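Local structure of probable TonB-dependent siderophore receptor PirA (5FR8) at residues I27-E32 with E418-V423; E171-Q176 with A724-L729; V367-T372 with S414-D419; K380-T385 with D404-E409; G548-S553 with W567-W572. The protein probably takes part in the first step of iron uptake across the outer membrane by binding iron-chelating siderophores, possibly including ferric enterobactin. All coordinates share one frame; numbering follows the deposited sequence.

Contact 1. Residues I27-E32 with E418-V423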
# COMPACT_ATOMS: atom_id res chain seq x y z
N ILE A 27 8.56 4.32 33.76
CA ILE A 27 8.96 5.42 32.85
C ILE A 27 7.77 5.89 31.99
O ILE A 27 6.77 5.19 31.86
CB ILE A 27 10.17 5.01 31.95
CG1 ILE A 27 10.97 6.24 31.47
CG2 ILE A 27 9.70 4.16 30.78
CD1 ILE A 27 12.35 5.93 30.92
N PHE A 28 7.91 7.08 31.42
CA PHE A 28 6.79 7.78 30.77
C PHE A 28 6.29 7.17 29.46
O PHE A 28 7.01 6.43 28.78
CB PHE A 28 7.14 9.26 30.55
CG PHE A 28 8.25 9.52 29.52
CD1 PHE A 28 7.97 9.53 28.14
CD2 PHE A 28 9.55 9.80 29.92
CE1 PHE A 28 8.96 9.78 27.21
CE2 PHE A 28 10.54 10.05 29.00
CZ PHE A 28 10.24 10.04 27.64
N VAL A 29 5.06 7.51 29.08
CA VAL A 29 4.46 6.96 27.88
C VAL A 29 3.89 8.08 27.01
O VAL A 29 2.97 8.79 27.41
CB VAL A 29 3.34 5.95 28.20
CG1 VAL A 29 2.89 5.22 26.94
CG2 VAL A 29 3.82 4.94 29.22
N THR A 30 4.46 8.23 25.81
CA THR A 30 4.09 9.28 24.87
C THR A 30 2.70 8.98 24.27
O THR A 30 2.17 7.86 24.37
CB THR A 30 5.20 9.39 23.77
OG1 THR A 30 6.37 9.99 24.34
CG2 THR A 30 4.78 10.21 22.53
N ALA A 31 2.11 10.00 23.65
CA ALA A 31 0.89 9.82 22.89
C ALA A 31 1.06 8.72 21.84
O ALA A 31 0.19 7.85 21.72
CB ALA A 31 0.48 11.12 22.22
N GLU A 32 2.14 8.78 21.06
CA GLU A 32 2.34 7.81 19.97
C GLU A 32 2.25 6.41 20.50
O GLU A 32 1.51 5.58 19.96
CB GLU A 32 3.68 7.99 19.26
CG GLU A 32 3.89 7.06 18.07
CD GLU A 32 5.29 7.09 17.50
OE1 GLU A 32 6.20 7.62 18.17
OE2 GLU A 32 5.48 6.59 16.37
N GLU A 418 0.70 17.16 21.05
CA GLU A 418 0.06 15.95 21.51
C GLU A 418 0.22 15.76 23.00
O GLU A 418 1.32 15.94 23.54
CB GLU A 418 0.68 14.74 20.84
CG GLU A 418 0.19 14.49 19.44
CD GLU A 418 0.76 13.19 18.91
OE1 GLU A 418 1.89 12.84 19.34
OE2 GLU A 418 0.07 12.53 18.10
N ASP A 419 -0.87 15.39 23.67
CA ASP A 419 -0.85 15.18 25.10
C ASP A 419 -1.39 13.79 25.42
O ASP A 419 -2.45 13.40 24.94
CB ASP A 419 -1.68 16.27 25.77
CG ASP A 419 -1.17 16.65 27.15
OD1 ASP A 419 -0.30 15.96 27.72
OD2 ASP A 419 -1.66 17.66 27.67
N ASN A 420 -0.65 13.03 26.23
CA ASN A 420 -1.18 11.84 26.86
C ASN A 420 -1.45 12.10 28.34
O ASN A 420 -0.52 12.28 29.15
CB ASN A 420 -0.26 10.64 26.68
CG ASN A 420 -0.78 9.41 27.40
OD1 ASN A 420 -1.88 9.43 27.96
ND2 ASN A 420 -0.01 8.33 27.38
N LEU A 421 -2.74 12.12 28.69
CA LEU A 421 -3.19 12.44 30.05
C LEU A 421 -3.64 11.18 30.78
O LEU A 421 -4.33 10.34 30.22
CB LEU A 421 -4.35 13.44 29.98
CG LEU A 421 -4.18 14.76 29.22
CD1 LEU A 421 -4.50 14.61 27.75
CD2 LEU A 421 -5.08 15.85 29.78
N LYS A 422 -3.25 11.03 32.04
CA LYS A 422 -3.97 10.10 32.92
C LYS A 422 -5.04 10.90 33.60
O LYS A 422 -4.77 11.65 34.53
CB LYS A 422 -3.06 9.42 33.95
CG LYS A 422 -2.79 7.96 33.62
CD LYS A 422 -1.83 7.34 34.63
CE LYS A 422 -0.65 6.69 33.92
NZ LYS A 422 0.59 6.74 34.75
N VAL A 423 -6.26 10.78 33.10
CA VAL A 423 -7.36 11.56 33.61
C VAL A 423 -7.81 11.00 34.95
O VAL A 423 -8.23 11.75 35.81
CB VAL A 423 -8.52 11.62 32.60
CG1 VAL A 423 -9.67 12.46 33.13
CG2 VAL A 423 -8.02 12.20 31.28
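V29 and A31 rest against N420 and E418 where the N-terminal segment of the modelled chain, leading toward the plug, lies against the inner wall of the β-barrel near the end of strand 407-422. The polar part is a single side-chain-to-backbone bond. N420 ND2 donates to V29 O over 3.0 Å, bent to an N-H...O angle of 138°; the donor arrives from well above the carbonyl plane, and V29 O is tilted out of the plane of the amide. N420 can reach V29 because its CG lies anti to the backbone N (chi1 177°), and its CB packs 3.9 Å from A31 N. A31 supplies the apolar part: its methyl carbon CB points at the strand and lies 3.9 Å from E418 CB and 3.6 Å from E418 OE1. The same carboxylate makes a salt bridge through OE1 to R145, so an arginine from elsewhere in the chain probably balances this acid, which lies buried beside the A31 methyl. E32 turns away from the strand and gives OE2 to the hydroxyl of Y146. The sequence through F28, V29, T30 and A31 resembles the TonB box of related receptors. A31 begins the short helix 31-34 and also touches V430 of strand 427-438. F28 and T30 lean on strand 365-380 through V367, and T30 reaches N357 of strand 343-361, so the segment passes across four consecutive barrel strands.

Contact 2. Residues E171-Q176 with A724-L729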
# COMPACT_ATOMS: atom_id res chain seq x y z
N GLU A 171 18.88 -17.59 5.58
CA GLU A 171 17.58 -18.23 5.41
C GLU A 171 17.29 -18.50 3.94
O GLU A 171 17.65 -17.70 3.08
CB GLU A 171 16.47 -17.34 6.00
CG GLU A 171 16.48 -17.19 7.52
CD GLU A 171 16.76 -15.77 8.02
OE1 GLU A 171 17.66 -15.08 7.48
OE2 GLU A 171 16.06 -15.33 8.98
N PHE A 172 16.67 -19.63 3.65
CA PHE A 172 16.29 -19.97 2.28
C PHE A 172 14.81 -20.20 2.29
O PHE A 172 14.21 -20.45 3.34
CB PHE A 172 16.98 -21.26 1.81
CG PHE A 172 18.49 -21.17 1.70
CD1 PHE A 172 19.28 -21.13 2.84
CD2 PHE A 172 19.11 -21.14 0.47
CE1 PHE A 172 20.66 -21.04 2.75
CE2 PHE A 172 20.49 -21.06 0.37
CZ PHE A 172 21.27 -21.01 1.51
N TYR A 173 14.20 -20.12 1.12
CA TYR A 173 12.79 -20.43 0.99
C TYR A 173 12.48 -20.80 -0.44
O TYR A 173 13.07 -20.27 -1.37
CB TYR A 173 11.92 -19.25 1.41
CG TYR A 173 10.45 -19.40 1.04
CD1 TYR A 173 10.01 -19.20 -0.27
CD2 TYR A 173 9.51 -19.75 2.00
CE1 TYR A 173 8.68 -19.34 -0.61
CE2 TYR A 173 8.18 -19.89 1.67
CZ TYR A 173 7.77 -19.68 0.36
OH TYR A 173 6.44 -19.83 0.03
N THR A 174 11.53 -21.70 -0.61
CA THR A 174 11.08 -22.04 -1.95
C THR A 174 9.61 -22.36 -1.90
O THR A 174 9.14 -22.91 -0.92
CB THR A 174 11.90 -23.21 -2.51
OG1 THR A 174 11.47 -23.50 -3.84
CG2 THR A 174 11.75 -24.44 -1.62
N SER A 175 8.90 -22.01 -2.95
CA SER A 175 7.50 -22.41 -3.09
C SER A 175 7.33 -23.12 -4.42
O SER A 175 7.89 -22.68 -5.43
CB SER A 175 6.57 -21.20 -3.03
OG SER A 175 5.42 -21.39 -3.86
N GLN A 176 6.53 -24.18 -4.43
CA GLN A 176 6.45 -25.08 -5.58
C GLN A 176 5.01 -25.48 -5.94
O GLN A 176 4.48 -26.48 -5.44
CB GLN A 176 7.28 -26.32 -5.29
CG GLN A 176 8.77 -26.07 -5.25
CD GLN A 176 9.29 -25.55 -6.57
OE1 GLN A 176 8.72 -25.83 -7.62
NE2 GLN A 176 10.36 -24.77 -6.53
N ALA A 724 0.15 -25.26 -3.39
CA ALA A 724 1.59 -25.04 -3.50
C ALA A 724 2.29 -25.61 -2.28
O ALA A 724 1.88 -25.37 -1.14
CB ALA A 724 1.89 -23.56 -3.63
N TYR A 725 3.35 -26.39 -2.53
CA TYR A 725 4.16 -26.93 -1.46
C TYR A 725 5.38 -26.05 -1.32
O TYR A 725 6.06 -25.73 -2.30
CB TYR A 725 4.58 -28.37 -1.76
CG TYR A 725 3.45 -29.26 -2.26
CD1 TYR A 725 2.62 -29.93 -1.37
CD2 TYR A 725 3.23 -29.44 -3.62
CE1 TYR A 725 1.60 -30.74 -1.82
CE2 TYR A 725 2.22 -30.25 -4.08
CZ TYR A 725 1.40 -30.90 -3.18
OH TYR A 725 0.39 -31.70 -3.66
N TYR A 726 5.65 -25.65 -0.08
CA TYR A 726 6.73 -24.74 0.19
C TYR A 726 7.57 -25.22 1.39
O TYR A 726 7.12 -26.09 2.15
CB TYR A 726 6.14 -23.35 0.44
CG TYR A 726 5.32 -23.24 1.70
CD1 TYR A 726 5.92 -22.90 2.91
CD2 TYR A 726 3.96 -23.47 1.69
CE1 TYR A 726 5.18 -22.79 4.08
CE2 TYR A 726 3.21 -23.38 2.86
CZ TYR A 726 3.83 -23.04 4.05
OH TYR A 726 3.11 -22.91 5.21
N ALA A 727 8.79 -24.69 1.50
CA ALA A 727 9.72 -25.04 2.60
C ALA A 727 10.78 -23.97 2.82
O ALA A 727 11.21 -23.32 1.87
CB ALA A 727 10.39 -26.38 2.32
N SER A 728 11.18 -23.78 4.07
CA SER A 728 12.17 -22.76 4.41
C SER A 728 13.09 -23.26 5.52
O SER A 728 12.61 -23.77 6.53
CB SER A 728 11.47 -21.49 4.88
OG SER A 728 10.91 -21.66 6.18
N LEU A 729 14.40 -23.10 5.33
CA LEU A 729 15.36 -23.48 6.36
C LEU A 729 16.31 -22.33 6.70
O LEU A 729 16.75 -21.58 5.83
CB LEU A 729 16.13 -24.74 5.95
CG LEU A 729 17.40 -24.54 5.14
CD1 LEU A 729 18.58 -24.28 6.07
CD2 LEU A 729 17.68 -25.77 4.30
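T174 and Q176 pair with A727 and Y725 where the β-barrel closes: strand 167-177, at the start of the barrel, meets strand 724-731, at its end, and the latter belongs to a predicted TonB C-terminal box. The strands run antiparallel at 170°. T174 and A727 exchange two backbone bonds, T174 N to A727 O and A727 N to T174 O, both 3.0 Å. Further along, Q176 N meets Y725 O at 2.7 Å and Y725 N meets Q176 O at 3.1 Å; the other end is ragged, F172 N reaching L729 O while the return bond is weak. On the face of Y173, S175, Y726 and S728, two tyrosines cross obliquely. Y173 CG is anti to its backbone N (chi1 168°). Its ring touches Y726, CE2 lying 4.0 Å from Y726 CD1 and OH 3.6 Å from Y726 CB. Y173 also packs on P53 and R55. On the other face Q176 NE2 donates to T174 OG1 at 3.2 Å with the acceptor near the amide plane, and T174 OG1 also bonds N186; Y725 OH bonds E178. All the hydrogen bonds across this pair are main-chain, which is consistent with closure by strand pairing, the side chains packing on either face.

Contact 3. Residues V367-T372 with S414-D419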
# COMPACT_ATOMS: atom_id res chain seq x y z
N VAL A 367 2.18 13.76 29.23
CA VAL A 367 3.37 13.65 28.42
C VAL A 367 3.10 14.46 27.15
O VAL A 367 2.34 14.02 26.28
CB VAL A 367 3.73 12.19 28.10
CG1 VAL A 367 4.98 12.12 27.22
CG2 VAL A 367 3.95 11.41 29.39
N LEU A 368 3.69 15.65 27.07
CA LEU A 368 3.50 16.51 25.92
C LEU A 368 4.48 16.17 24.82
O LEU A 368 5.68 16.29 25.00
CB LEU A 368 3.68 17.96 26.31
CG LEU A 368 3.40 18.96 25.20
CD1 LEU A 368 1.90 19.11 24.98
CD2 LEU A 368 4.03 20.32 25.52
N THR A 369 3.95 15.73 23.67
CA THR A 369 4.75 15.64 22.44
C THR A 369 4.57 16.92 21.59
O THR A 369 3.46 17.41 21.43
CB THR A 369 4.38 14.40 21.62
OG1 THR A 369 4.85 13.23 22.30
CG2 THR A 369 5.01 14.44 20.26
N VAL A 370 5.67 17.46 21.07
CA VAL A 370 5.59 18.58 20.14
C VAL A 370 6.58 18.36 19.00
O VAL A 370 7.71 17.96 19.24
CB VAL A 370 5.83 19.90 20.86
CG1 VAL A 370 7.14 19.83 21.63
CG2 VAL A 370 5.82 21.05 19.86
N GLY A 371 6.15 18.60 17.76
CA GLY A 371 6.95 18.18 16.60
C GLY A 371 6.87 19.03 15.34
O GLY A 371 5.89 19.76 15.13
N THR A 372 7.91 18.94 14.50
CA THR A 372 7.95 19.60 13.20
C THR A 372 8.31 18.61 12.14
O THR A 372 9.07 17.67 12.39
CB THR A 372 9.04 20.68 13.14
OG1 THR A 372 8.74 21.71 14.07
CG2 THR A 372 9.11 21.29 11.74
N SER A 414 4.82 20.98 8.29
CA SER A 414 3.87 20.49 9.30
C SER A 414 4.39 20.74 10.70
O SER A 414 5.58 20.70 10.94
CB SER A 414 3.65 18.99 9.12
OG SER A 414 3.49 18.64 7.75
N ALA A 415 3.47 20.98 11.62
CA ALA A 415 3.77 20.98 13.06
C ALA A 415 2.59 20.36 13.82
O ALA A 415 1.44 20.41 13.36
CB ALA A 415 4.03 22.38 13.56
N TYR A 416 2.87 19.77 14.98
CA TYR A 416 1.83 19.11 15.75
C TYR A 416 2.11 19.14 17.25
O TYR A 416 3.26 19.29 17.68
CB TYR A 416 1.66 17.68 15.27
CG TYR A 416 2.93 16.86 15.30
CD1 TYR A 416 3.84 16.87 14.23
CD2 TYR A 416 3.22 16.04 16.37
CE1 TYR A 416 4.99 16.11 14.25
CE2 TYR A 416 4.36 15.28 16.41
CZ TYR A 416 5.24 15.31 15.35
OH TYR A 416 6.37 14.55 15.41
N ILE A 417 1.04 19.01 18.03
CA ILE A 417 1.16 18.94 19.48
C ILE A 417 0.25 17.83 20.00
O ILE A 417 -0.81 17.56 19.43
CB ILE A 417 0.82 20.27 20.15
CG1 ILE A 417 0.96 20.16 21.66
CG2 ILE A 417 -0.60 20.69 19.80
CD1 ILE A 417 1.10 21.50 22.37
N GLU A 418 0.70 17.16 21.05
CA GLU A 418 0.06 15.95 21.51
C GLU A 418 0.22 15.76 23.00
O GLU A 418 1.32 15.94 23.54
CB GLU A 418 0.68 14.74 20.84
CG GLU A 418 0.19 14.49 19.44
CD GLU A 418 0.76 13.19 18.91
OE1 GLU A 418 1.89 12.84 19.34
OE2 GLU A 418 0.07 12.53 18.10
N ASP A 419 -0.87 15.39 23.67
CA ASP A 419 -0.85 15.18 25.10
C ASP A 419 -1.39 13.79 25.42
O ASP A 419 -2.45 13.40 24.94
CB ASP A 419 -1.68 16.27 25.77
CG ASP A 419 -1.17 16.65 27.15
OD1 ASP A 419 -0.30 15.96 27.72
OD2 ASP A 419 -1.66 17.66 27.67
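Y416 and G371 form the close-packed part of this antiparallel strand pair. The phenol lies flat across the neighbouring strand, with G371 CA over one face, 3.8 Å from the ring centroid and 20° off the normal, displaced toward the rim: a CH-pi contact. Y416 chi1 of 55° sets CG in the crowded position between backbone N and carbonyl carbon. At the ring edge, T369 CG2 comes to 4.0 Å from Y416 CE2, and the hydroxyl of Y416 adds a weak bond to E355. T369 and E418 lie side by side on this same inner face, T369 CG2 being 3.6 Å from E418 OE1. Two reciprocal pairs of backbone bonds fix the register: T369 N to E418 O with E418 N to T369 O, and G371 N to Y416 O (3.0 Å) with Y416 N to G371 O.

The outward face of L368, V370, T372, A415, I417 and D419 is looser. Its one close side-chain meeting is L368 CD1 on I417 CG1, 3.6 Å, while V370 CG2 reaches no further than Y416 O, at 3.8 Å. D419 OD2 is bonded to Q366. The chemistry divides accordingly. Inside, a tyrosine ring over a glycine recalls the mortise-and-tenon pairs of outer-membrane barrels; outside, the aliphatic V370 and I417 are on the surface and probably face lipid.

Contact 4. Residues K380-T385 with D404-E409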
# COMPACT_ATOMS: atom_id res chain seq x y z
N LYS A 380 10.81 14.08 -12.01
CA LYS A 380 10.96 14.22 -13.48
C LYS A 380 10.16 13.07 -14.13
O LYS A 380 10.35 11.88 -13.76
CB LYS A 380 12.45 14.20 -13.88
CG LYS A 380 12.78 14.81 -15.26
CD LYS A 380 14.20 14.52 -15.80
CE LYS A 380 14.73 15.60 -16.78
NZ LYS A 380 16.24 15.77 -16.77
N ASP A 381 9.24 13.43 -15.03
CA ASP A 381 8.51 12.46 -15.89
C ASP A 381 8.22 13.09 -17.26
O ASP A 381 7.37 13.97 -17.39
CB ASP A 381 7.19 12.02 -15.24
CG ASP A 381 6.43 10.96 -16.07
OD1 ASP A 381 6.62 10.89 -17.31
OD2 ASP A 381 5.61 10.21 -15.46
N ASN A 382 8.96 12.64 -18.27
CA ASN A 382 8.87 13.24 -19.60
C ASN A 382 8.07 12.42 -20.60
O ASN A 382 7.86 12.85 -21.73
CB ASN A 382 10.25 13.54 -20.16
CG ASN A 382 10.21 14.70 -21.13
OD1 ASN A 382 9.85 15.81 -20.76
ND2 ASN A 382 10.52 14.43 -22.40
N VAL A 383 7.62 11.24 -20.19
CA VAL A 383 6.84 10.40 -21.08
C VAL A 383 5.30 10.52 -20.83
O VAL A 383 4.50 10.44 -21.78
CB VAL A 383 7.36 8.94 -20.99
CG1 VAL A 383 6.99 8.31 -19.65
CG2 VAL A 383 6.85 8.11 -22.17
N SER A 384 4.87 10.77 -19.59
CA SER A 384 3.44 10.94 -19.29
C SER A 384 2.92 12.36 -19.53
O SER A 384 1.70 12.60 -19.61
CB SER A 384 3.18 10.58 -17.83
OG SER A 384 3.70 9.30 -17.52
N THR A 385 3.85 13.29 -19.65
CA THR A 385 3.56 14.71 -19.64
C THR A 385 3.64 15.31 -21.05
O THR A 385 3.77 16.53 -21.23
CB THR A 385 4.52 15.44 -18.70
OG1 THR A 385 5.86 15.25 -19.14
CG2 THR A 385 4.36 14.88 -17.27
N ASP A 404 7.77 24.02 -18.68
CA ASP A 404 8.30 22.67 -18.60
C ASP A 404 7.27 21.80 -17.93
O ASP A 404 7.03 21.95 -16.75
CB ASP A 404 9.61 22.64 -17.82
CG ASP A 404 10.40 21.35 -18.04
OD1 ASP A 404 9.81 20.40 -18.60
OD2 ASP A 404 11.60 21.29 -17.65
N ARG A 405 6.66 20.91 -18.70
CA ARG A 405 5.65 19.98 -18.17
C ARG A 405 6.26 18.74 -17.53
O ARG A 405 5.53 17.87 -17.11
CB ARG A 405 4.70 19.49 -19.28
CG ARG A 405 3.84 20.58 -19.92
CD ARG A 405 3.23 20.14 -21.25
NE ARG A 405 2.58 18.83 -21.20
CZ ARG A 405 1.70 18.40 -22.10
NH1 ARG A 405 1.36 19.17 -23.12
NH2 ARG A 405 1.16 17.19 -22.00
N SER A 406 7.58 18.65 -17.48
CA SER A 406 8.24 17.38 -17.16
C SER A 406 8.68 17.30 -15.72
O SER A 406 9.12 16.25 -15.26
CB SER A 406 9.44 17.15 -18.08
OG SER A 406 10.58 17.90 -17.66
N LYS A 407 8.60 18.41 -15.00
CA LYS A 407 9.18 18.53 -13.65
C LYS A 407 8.16 19.06 -12.69
O LYS A 407 7.57 20.11 -12.92
CB LYS A 407 10.42 19.44 -13.65
CG LYS A 407 11.46 18.98 -14.64
CD LYS A 407 12.90 19.29 -14.26
CE LYS A 407 13.83 18.37 -15.07
NZ LYS A 407 15.14 18.98 -15.43
N MET A 408 7.94 18.32 -11.61
CA MET A 408 6.92 18.65 -10.63
C MET A 408 7.54 18.77 -9.23
O MET A 408 8.40 17.95 -8.87
CB MET A 408 5.85 17.56 -10.67
CG MET A 408 5.01 17.62 -11.94
SD MET A 408 4.40 16.02 -12.51
CE MET A 408 5.68 15.50 -13.64
N GLU A 409 7.10 19.78 -8.47
CA GLU A 409 7.56 20.04 -7.09
C GLU A 409 6.41 19.87 -6.12
O GLU A 409 5.28 20.23 -6.45
CB GLU A 409 8.08 21.49 -6.89
CG GLU A 409 9.47 21.76 -7.43
CD GLU A 409 10.33 22.62 -6.51
OE1 GLU A 409 10.19 22.51 -5.27
OE2 GLU A 409 11.19 23.39 -7.01
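The guanidinium of R405 meets the carbonyl of T385 obliquely, with T385 O 2.6 Å from NE and 2.8 Å from NH2. R405 turns at chi3 (48°), which sets NE beside that oxygen; NE has a weak bond to G480 O. The carboxylates of D381 and D404 accept within their own segments. S384 N donates to D381 OD1 at 2.9 Å, an Asx motif, while S384 OG donates to OD2, both on the syn side; Y475 is a further partner of OD2. S406 N on D404 OD1 closes an Asx turn just before strand 407-422, and S406 OG joins it from the same face of the carboxylate. Between the loops, D381 N donates to S406 O at 2.8 Å, a straight bond in the carbonyl plane. Apolar contact is tip to tip, T385 CG2 on M408 CE at 3.9 Å. K380 and K407 lie side by side and point the same way on the surface, their NZ atoms 3.6 Å apart, a pairing of like charges that probably costs energy unless screened. The contact sits where strand 365-380 runs out and strand 407-422 starts: K380 is paired with R346 of strand 343-361, and M408 packs on F379 and on M474 of helix 474-477.

Contact 5. Residues G548-S553 with W567-W572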
# COMPACT_ATOMS: atom_id res chain seq x y z
N GLY A 548 -14.44 24.09 -19.41
CA GLY A 548 -14.33 24.92 -20.60
C GLY A 548 -13.98 24.07 -21.79
O GLY A 548 -13.97 22.85 -21.71
N THR A 549 -13.68 24.71 -22.91
CA THR A 549 -13.40 23.96 -24.13
C THR A 549 -12.17 24.50 -24.85
O THR A 549 -11.79 25.65 -24.63
CB THR A 549 -14.63 24.01 -25.03
OG1 THR A 549 -14.40 23.19 -26.17
CG2 THR A 549 -14.94 25.43 -25.46
N VAL A 550 -11.53 23.68 -25.70
CA VAL A 550 -10.35 24.11 -26.47
C VAL A 550 -10.29 23.44 -27.84
O VAL A 550 -10.68 22.28 -27.98
CB VAL A 550 -9.02 23.78 -25.75
CG1 VAL A 550 -8.82 22.28 -25.59
CG2 VAL A 550 -7.83 24.39 -26.49
N ASP A 551 -9.77 24.17 -28.84
CA ASP A 551 -9.62 23.66 -30.21
C ASP A 551 -8.21 23.20 -30.51
O ASP A 551 -7.27 24.00 -30.48
CB ASP A 551 -10.02 24.71 -31.24
CG ASP A 551 -11.50 24.73 -31.51
OD1 ASP A 551 -12.11 23.63 -31.61
OD2 ASP A 551 -12.05 25.85 -31.60
N GLY A 552 -8.07 21.92 -30.81
CA GLY A 552 -6.77 21.29 -30.93
C GLY A 552 -6.50 20.79 -32.34
O GLY A 552 -7.23 19.98 -32.90
N SER A 553 -5.41 21.28 -32.90
CA SER A 553 -5.04 20.88 -34.23
C SER A 553 -4.25 19.58 -34.16
O SER A 553 -3.42 19.39 -33.27
CB SER A 553 -4.23 21.98 -34.90
OG SER A 553 -4.95 23.19 -34.81
N TRP A 567 -12.48 20.03 -27.96
CA TRP A 567 -12.36 19.13 -26.82
C TRP A 567 -13.13 19.70 -25.63
O TRP A 567 -13.11 20.91 -25.38
CB TRP A 567 -10.89 18.92 -26.43
CG TRP A 567 -10.09 18.11 -27.41
CD1 TRP A 567 -9.34 18.59 -28.43
CD2 TRP A 567 -9.97 16.68 -27.46
NE1 TRP A 567 -8.76 17.55 -29.12
CE2 TRP A 567 -9.14 16.37 -28.54
CE3 TRP A 567 -10.49 15.63 -26.70
CZ2 TRP A 567 -8.81 15.06 -28.88
CZ3 TRP A 567 -10.15 14.33 -27.04
CH2 TRP A 567 -9.33 14.06 -28.11
N ASN A 568 -13.77 18.81 -24.88
CA ASN A 568 -14.34 19.15 -23.59
C ASN A 568 -13.25 18.99 -22.54
O ASN A 568 -12.53 17.98 -22.53
CB ASN A 568 -15.54 18.25 -23.27
CG ASN A 568 -16.67 18.44 -24.26
OD1 ASN A 568 -17.21 19.52 -24.38
ND2 ASN A 568 -16.98 17.40 -25.02
N ILE A 569 -13.09 19.99 -21.68
CA ILE A 569 -12.03 19.95 -20.70
C ILE A 569 -12.59 19.58 -19.33
O ILE A 569 -13.34 20.36 -18.71
CB ILE A 569 -11.33 21.31 -20.57
CG1 ILE A 569 -10.79 21.78 -21.91
CG2 ILE A 569 -10.22 21.23 -19.55
CD1 ILE A 569 -10.40 23.25 -21.91
N LEU A 570 -12.19 18.41 -18.85
CA LEU A 570 -12.43 18.01 -17.47
C LEU A 570 -11.15 18.18 -16.69
O LEU A 570 -10.06 18.19 -17.26
CB LEU A 570 -12.84 16.54 -17.42
CG LEU A 570 -14.07 16.17 -18.27
CD1 LEU A 570 -14.15 14.67 -18.53
CD2 LEU A 570 -15.34 16.71 -17.61
N ARG A 571 -11.25 18.28 -15.37
CA ARG A 571 -10.05 18.25 -14.56
C ARG A 571 -10.24 17.41 -13.29
O ARG A 571 -11.34 17.28 -12.77
CB ARG A 571 -9.62 19.68 -14.20
CG ARG A 571 -10.76 20.56 -13.73
CD ARG A 571 -10.28 21.85 -13.09
NE ARG A 571 -11.09 22.19 -11.92
CZ ARG A 571 -10.89 23.24 -11.14
NH1 ARG A 571 -9.89 24.08 -11.39
NH2 ARG A 571 -11.68 23.45 -10.10
N TRP A 572 -9.15 16.87 -12.77
CA TRP A 572 -9.21 16.21 -11.49
C TRP A 572 -9.97 17.12 -10.51
O TRP A 572 -9.84 18.34 -10.54
CB TRP A 572 -7.79 15.86 -10.99
CG TRP A 572 -7.08 14.77 -11.82
CD1 TRP A 572 -6.25 14.95 -12.88
CD2 TRP A 572 -7.18 13.34 -11.63
NE1 TRP A 572 -5.83 13.74 -13.37
CE2 TRP A 572 -6.37 12.74 -12.61
CE3 TRP A 572 -7.85 12.52 -10.72
CZ2 TRP A 572 -6.22 11.37 -12.70
CZ3 TRP A 572 -7.70 11.16 -10.81
CH2 TRP A 572 -6.89 10.60 -11.80
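W567 O is gripped by two donors from strand 548-553: T549 OG1 at 2.7 Å, coming from above the carbonyl plane, and V550 N at 3.2 Å, lying in it. T549 OG1 is placed for this by chi1 of -175°, which sets it anti to its own backbone N. The return bond, W567 N to V550 O, is 2.9 Å and nearly straight (167°), and I569 N to G548 O adds another at 3.0 Å. Beyond these bonds lies the buried face of V550, W567 and I569. V550 CG1 touches W567 CB at 4.0 Å, and V550 CB meets I569 CD1 at 4.1 Å, those two side chains crossing at about a right angle. The indole turns its edge to the other strand, with V550 O and G552 N near its plane. Helix 396-400 covers this side: Y396 meets the W567 ring edge-to-face and also touches V550, while I569 rests on L400. N568, on the other face, has its backbone bonded to R497 and L499, bringing in the disulfide-linked region of C490 and C498. The N-to-C directions of the short segments make 132°, a marked departure from antiparallel. This is a twisted β-hairpin of strands 548-553 and 564-591, of the kind that rises from the barrel wall into the extracellular loops of TonB-dependent receptors.

Overall arrangement
From the N terminus, contact 1 opens at 27-32, and contact 2 opens at 171-176 before contact 1 closes at 418-423, so the two cross. Contact 3 joins neighbouring strands 365-380 and 407-422 and ends on the stretch used by contact 1; they share E418 and D419, and N420 O lies 3.1 Å from V367 N, a probable hydrogen bond. Contact 4 lies within the loop of contact 3, at the far end of the same strands. Contact 5 follows in series, about 20 Å from contact 4 between centres. Contact 2 encloses contacts 3, 4 and 5 and closes the barrel at 724-729, while contact 1 ties the N-terminal segment to the wall.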